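Local coordinates for malate dehydrogenase (PDB 4BGV) that catalyses the reversible, NAD-dependent oxidation of (S)-malate to oxaloacetate, a step of the tricarboxylic acid cycle, at the interface of chains A and B and the interface of chains A and C. Sequence-based numbering; all coordinates share one arbitrary frame. Chains: chain A/B/C, Malate dehydrogenase.

Contact 1: the interface of chains A and B. Residues chain A 48-49, 51-52; chain B 151, 155, 158, 233, 236-237, 240.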
loop_
_atom_site.group_PDB
_atom_site.type_symbol
_atom_site.label_atom_id
_atom_site.label_comp_id
_atom_site.label_asym_id
_atom_site.label_seq_id
_atom_site.Cartn_x
_atom_site.Cartn_y
_atom_site.Cartn_z
ATOM N N GLU A 48 11.084 11.607 10.508
ATOM C CA GLU A 48 10.543 11.247 11.818
ATOM C C GLU A 48 9.200 10.505 11.766
ATOM O O GLU A 48 8.769 9.957 12.772
ATOM C CB GLU A 48 10.473 12.470 12.754
ATOM C CG GLU A 48 11.862 12.896 13.216
ATOM C CD GLU A 48 11.896 14.177 14.020
ATOM O OE1 GLU A 48 10.855 14.872 14.112
ATOM O OE2 GLU A 48 12.985 14.469 14.587
ATOM N N GLY A 49 8.548 10.501 10.610
ATOM C CA GLY A 49 7.307 9.771 10.429
ATOM C C GLY A 49 7.543 8.343 9.954
ATOM O O GLY A 49 6.621 7.535 9.915
ATOM N N PRO A 51 8.854 5.624 11.367
ATOM C CA PRO A 51 8.392 4.494 12.179
ATOM C C PRO A 51 6.890 4.185 12.033
ATOM O O PRO A 51 6.510 3.013 12.123
ATOM C CB PRO A 51 8.734 4.924 13.614
ATOM C CG PRO A 51 9.930 5.841 13.437
ATOM C CD PRO A 51 9.621 6.600 12.173
ATOM N N HIS A 52 6.059 5.193 11.799
ATOM C CA HIS A 52 4.627 4.943 11.618
ATOM C C HIS A 52 4.331 4.500 10.189
ATOM O O HIS A 52 3.550 3.578 9.978
ATOM C CB HIS A 52 3.791 6.191 11.921
ATOM C CG HIS A 52 3.689 6.523 13.374
ATOM N ND1 HIS A 52 3.268 5.610 14.314
ATOM C CD2 HIS A 52 3.904 7.684 14.042
ATOM C CE1 HIS A 52 3.255 6.185 15.506
ATOM N NE2 HIS A 52 3.628 7.445 15.364
ATOM N N SER B 151 2.148 9.263 20.604
ATOM C CA SER B 151 2.328 8.782 19.238
ATOM C C SER B 151 3.440 9.567 18.536
ATOM O O SER B 151 4.230 9.017 17.761
ATOM C CB SER B 151 1.016 8.909 18.448
ATOM O OG SER B 151 1.173 8.362 17.154
ATOM N N THR B 155 7.425 8.287 17.916
ATOM C CA THR B 155 7.960 8.184 16.555
ATOM C C THR B 155 9.321 8.886 16.440
ATOM O O THR B 155 10.239 8.379 15.798
ATOM C CB THR B 155 6.935 8.594 15.452
ATOM O OG1 THR B 155 7.376 8.073 14.182
ATOM C CG2 THR B 155 6.767 10.111 15.346
ATOM N N ARG B 158 11.876 6.659 18.350
ATOM C CA ARG B 158 12.203 5.513 17.501
ATOM C C ARG B 158 13.123 5.882 16.344
ATOM O O ARG B 158 14.036 5.133 16.017
ATOM C CB ARG B 158 10.931 4.867 16.948
ATOM C CG ARG B 158 10.102 4.156 17.990
ATOM C CD ARG B 158 8.741 3.784 17.414
ATOM N NE ARG B 158 8.848 2.729 16.407
ATOM C CZ ARG B 158 7.826 2.318 15.661
ATOM N NH1 ARG B 158 6.626 2.896 15.810
ATOM N NH2 ARG B 158 8.003 1.340 14.764
ATOM N N ALA B 233 5.562 14.512 10.552
ATOM C CA ALA B 233 5.503 13.437 11.552
ATOM C C ALA B 233 4.255 13.537 12.452
ATOM O O ALA B 233 3.639 12.510 12.757
ATOM C CB ALA B 233 6.802 13.367 12.373
ATOM N N ILE B 236 1.094 11.890 10.496
ATOM C CA ILE B 236 0.947 10.440 10.502
ATOM C C ILE B 236 0.735 9.923 11.936
ATOM O O ILE B 236 -0.025 8.968 12.153
ATOM C CB ILE B 236 2.128 9.725 9.789
ATOM C CG1 ILE B 236 1.922 8.198 9.743
ATOM C CG2 ILE B 236 3.484 10.060 10.474
ATOM C CD1 ILE B 236 0.699 7.734 8.936
ATOM N N SER B 237 1.371 10.568 12.912
ATOM C CA SER B 237 1.166 10.202 14.311
ATOM C C SER B 237 -0.317 10.331 14.703
ATOM O O SER B 237 -0.835 9.533 15.483
ATOM C CB SER B 237 2.009 11.080 15.250
ATOM O OG SER B 237 3.396 10.941 14.981
ATOM N N VAL B 240 -2.605 7.531 12.671
ATOM C CA VAL B 240 -2.623 6.157 13.190
ATOM C C VAL B 240 -3.573 6.030 14.389
ATOM O O VAL B 240 -4.171 4.972 14.615
ATOM C CB VAL B 240 -1.206 5.571 13.523
ATOM C CG1 VAL B 240 -0.330 5.459 12.254
ATOM C CG2 VAL B 240 -0.499 6.379 14.612
HETATM O O HOH W 1 5.442 0.507 13.116
#
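A:His52 reaches from the short helix 50-53 of chain A into chain B, between helices 150-165 and 232-246. The patch, with the NAD-binding domain of one subunit against helices of the next, resembles the dimer contact common in the LDH/MDH superfamily, and is probably the same here. The ring of A:His52 points tip first at B:Ser151. CG stands anti to its own carbonyl carbon, beside the backbone N (chi1 -73°), and the ring extends toward helix 150-165 of chain B. NE2 gives a fairly straight hydrogen bond to B:Ser151 O, 2.9 Å long. The acceptor lies close to the ring plane, but the donor sits above the carbonyl plane. B:Ser151 OG is 3.2 Å from A:His52 NE2 but well out of the ring plane, so it is at best a weak second acceptor. Its own hydrogen goes to B:Ser237 O. This bond ties the two helices together behind the histidine. Methyl CG2 of B:Val240 lies over one face of the ring, offset toward the rim. B:Ile236 CG1 packs on A:His52 CB at 3.5 Å.

B:Thr155 crosses both A:His52 and A:Pro51 at about a right angle. Its CB touches A:His52 CD2 at 3.5 Å. Its OG1 donates to A:Glu48 O at 2.7 Å, within the carbonyl plane. B:Thr155 OG1 also lies against the A:Pro51 ring.

The A:Pro51 ring stands steeply on one face of the B:Arg158 guanidinium, its CB corner over the centre, 3.4 Å from B:Arg158 CZ. A bend at chi3 (70°) helps fold the arginine chain back to this place. Water 1 lies at the guanidinium edge and links NH2 to A:Pro51 O. B:Ala233 CB closes the far end against A:Glu48 CB.

Contact 2: the interface of chains A and C. Residues chain A 173, 175, 190, 192, 195; chain C 173, 175, 190, 192, 195.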
loop_
_atom_site.group_PDB
_atom_site.type_symbol
_atom_site.label_atom_id
_atom_site.label_comp_id
_atom_site.label_asym_id
_atom_site.label_seq_id
_atom_site.Cartn_x
_atom_site.Cartn_y
_atom_site.Cartn_z
ATOM N N ASN A 173 -10.250 8.234 -17.815
ATOM C CA ASN A 173 -9.041 8.534 -18.561
ATOM C C ASN A 173 -9.227 9.835 -19.300
ATOM O O ASN A 173 -10.186 9.986 -20.038
ATOM C CB ASN A 173 -8.752 7.419 -19.546
ATOM C CG ASN A 173 -8.611 6.077 -18.856
ATOM O OD1 ASN A 173 -7.584 5.804 -18.246
ATOM N ND2 ASN A 173 -9.661 5.251 -18.913
ATOM N N PHE A 175 -7.336 12.667 -21.780
ATOM C CA PHE A 175 -6.197 12.802 -22.680
ATOM C C PHE A 175 -5.872 14.270 -22.932
ATOM O O PHE A 175 -6.657 14.986 -23.551
ATOM C CB PHE A 175 -6.512 12.097 -24.009
ATOM C CG PHE A 175 -5.307 11.865 -24.868
ATOM C CD1 PHE A 175 -4.855 12.847 -25.718
ATOM C CD2 PHE A 175 -4.618 10.674 -24.799
ATOM C CE1 PHE A 175 -3.753 12.651 -26.510
ATOM C CE2 PHE A 175 -3.505 10.467 -25.590
ATOM C CZ PHE A 175 -3.073 11.459 -26.443
ATOM N N TYR A 190 -10.250 10.803 -27.051
ATOM C CA TYR A 190 -9.433 9.800 -26.371
ATOM C C TYR A 190 -9.697 9.766 -24.870
ATOM O O TYR A 190 -8.945 9.151 -24.111
ATOM C CB TYR A 190 -7.949 10.053 -26.607
ATOM C CG TYR A 190 -7.450 9.765 -28.010
ATOM C CD1 TYR A 190 -8.260 9.152 -28.967
ATOM C CD2 TYR A 190 -6.144 10.061 -28.356
ATOM C CE1 TYR A 190 -7.770 8.881 -30.252
ATOM C CE2 TYR A 190 -5.648 9.796 -29.628
ATOM C CZ TYR A 190 -6.457 9.206 -30.562
ATOM O OH TYR A 190 -5.932 8.952 -31.809
ATOM N N ASN A 192 -12.312 8.897 -21.766
ATOM C CA ASN A 192 -13.335 7.872 -21.628
ATOM C C ASN A 192 -13.492 7.404 -20.188
ATOM O O ASN A 192 -12.654 7.714 -19.323
ATOM C CB ASN A 192 -12.964 6.661 -22.502
ATOM C CG ASN A 192 -11.637 6.031 -22.092
ATOM O OD1 ASN A 192 -11.556 5.325 -21.090
ATOM N ND2 ASN A 192 -10.594 6.286 -22.874
ATOM N N GLY A 195 -13.116 2.996 -21.236
ATOM C CA GLY A 195 -13.175 2.822 -22.674
ATOM C C GLY A 195 -14.383 3.450 -23.339
ATOM O O GLY A 195 -14.395 3.669 -24.556
ATOM N N ASN C 173 -5.749 -0.276 -21.382
ATOM C CA ASN C 173 -7.169 -0.505 -21.181
ATOM C C ASN C 173 -7.685 -1.453 -22.257
ATOM O O ASN C 173 -7.425 -1.267 -23.452
ATOM C CB ASN C 173 -7.903 0.827 -21.187
ATOM C CG ASN C 173 -7.300 1.810 -20.195
ATOM O OD1 ASN C 173 -7.524 1.692 -18.997
ATOM N ND2 ASN C 173 -6.489 2.752 -20.687
ATOM N N PHE C 175 -11.128 -3.514 -23.553
ATOM C CA PHE C 175 -12.576 -3.505 -23.408
ATOM C C PHE C 175 -13.186 -4.843 -23.833
ATOM O O PHE C 175 -13.094 -5.236 -24.991
ATOM C CB PHE C 175 -13.158 -2.378 -24.275
ATOM C CG PHE C 175 -14.589 -2.026 -23.955
ATOM C CD1 PHE C 175 -15.642 -2.759 -24.490
ATOM C CD2 PHE C 175 -14.876 -0.946 -23.130
ATOM C CE1 PHE C 175 -16.957 -2.426 -24.199
ATOM C CE2 PHE C 175 -16.187 -0.607 -22.827
ATOM C CZ PHE C 175 -17.233 -1.345 -23.371
ATOM N N TYR C 190 -12.307 0.416 -28.418
ATOM C CA TYR C 190 -12.341 1.002 -27.073
ATOM C C TYR C 190 -11.140 0.562 -26.249
ATOM O O TYR C 190 -11.101 0.786 -25.036
ATOM C CB TYR C 190 -13.611 0.587 -26.324
ATOM C CG TYR C 190 -14.887 1.250 -26.806
ATOM C CD1 TYR C 190 -14.857 2.303 -27.703
ATOM C CD2 TYR C 190 -16.121 0.832 -26.329
ATOM C CE1 TYR C 190 -16.032 2.909 -28.140
ATOM C CE2 TYR C 190 -17.295 1.429 -26.754
ATOM C CZ TYR C 190 -17.247 2.468 -27.655
ATOM O OH TYR C 190 -18.420 3.065 -28.078
ATOM N N ASN C 192 -6.999 0.705 -25.647
ATOM C CA ASN C 192 -6.036 1.760 -25.870
ATOM C C ASN C 192 -4.909 1.710 -24.851
ATOM O O ASN C 192 -4.993 0.989 -23.851
ATOM C CB ASN C 192 -6.733 3.120 -25.770
ATOM C CG ASN C 192 -7.374 3.335 -24.414
ATOM O OD1 ASN C 192 -6.700 3.664 -23.444
ATOM N ND2 ASN C 192 -8.675 3.110 -24.333
ATOM N N GLY C 195 -5.205 6.139 -23.719
ATOM C CA GLY C 195 -6.084 6.808 -24.665
ATOM C C GLY C 195 -5.742 6.593 -26.127
ATOM O O GLY C 195 -6.581 6.837 -26.985
HETATM O O HOH W 2 -7.775 5.535 -21.864
HETATM O O HOH W 3 -9.870 3.177 -21.618
HETATM O O HOH W 4 -5.392 4.538 -18.646
#
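A:Tyr190 meets C:Gly195 across the two-fold axis, and C:Tyr190 meets A:Gly195 in the same way. The patch belongs to the C-terminal domain of the LDH/MDH fold. It joins subunits within the deposited tetramer. The glycine carbonyl oxygen stands over one face of the tyrosine ring, displaced toward the rim at CG. C:Gly195 O is 3.2 Å from A:Tyr190 CG. This is a contact of an oxygen with a ring face, with no N-H or O-H between them.

Nearer the axis, A:Asn192 and C:Asn192 point tip to tip, their amide planes 52° apart. Their ND2 atoms, both donors, stay 4.0 Å apart, and waters link each ND2 to the OD1 opposite. Water 2 joins A:Asn192 ND2 to C:Asn192 OD1, and water 3 makes the reverse link. The two waters also touch each other. A:Asn173 and C:Asn173 likewise face each other tip to tip. Water 4 bridges A:Asn173 OD1, at 2.6 Å, and C:Asn173 ND2.

Behind this layer, A:Asn192 OD1 accepts from A:Asn173 ND2 at 2.9 Å and from A:Gly195 N at 2.8 Å. The two donors arrive from opposite faces of the amide plane, which should limit its rotation. CG of A:Asn192 lies between the backbone N and the carbonyl carbon (chi1 61°), a torsion that points the amide at its mate in chain C. Behind A:Tyr190, A:Phe175 offers its ring face to the CD2 edge of the tyrosine, with A:Tyr190 CD2 3.7 Å above the phenylalanine plane. An alanine in place of A:Tyr190 would probably leave C:Gly195 O without its ring face and open a gap beside A:Phe175.

Contact 1 and contact 2 lie about 40 Å apart, centre to centre, and share no residues. Chain A binds chain B and chain C through separate surfaces. Contact 1 uses the loop and short helix 50-53 of its NAD-binding domain. Contact 2 uses strands 172-178 and 191-193 and A:Gly195, in its C-terminal domain. Both interfaces are two-fold symmetric and help build the deposited tetramer. The centre of contact 1 is about 11 Å from catalytic B:His180. Helix 150-165, which carries B:Ser151, B:Thr155 and B:Arg158, also holds B:Arg156, a likely substrate-binding residue, so this pairing may help shape the active site. Contact 2 is centred about 21 Å from A:His180.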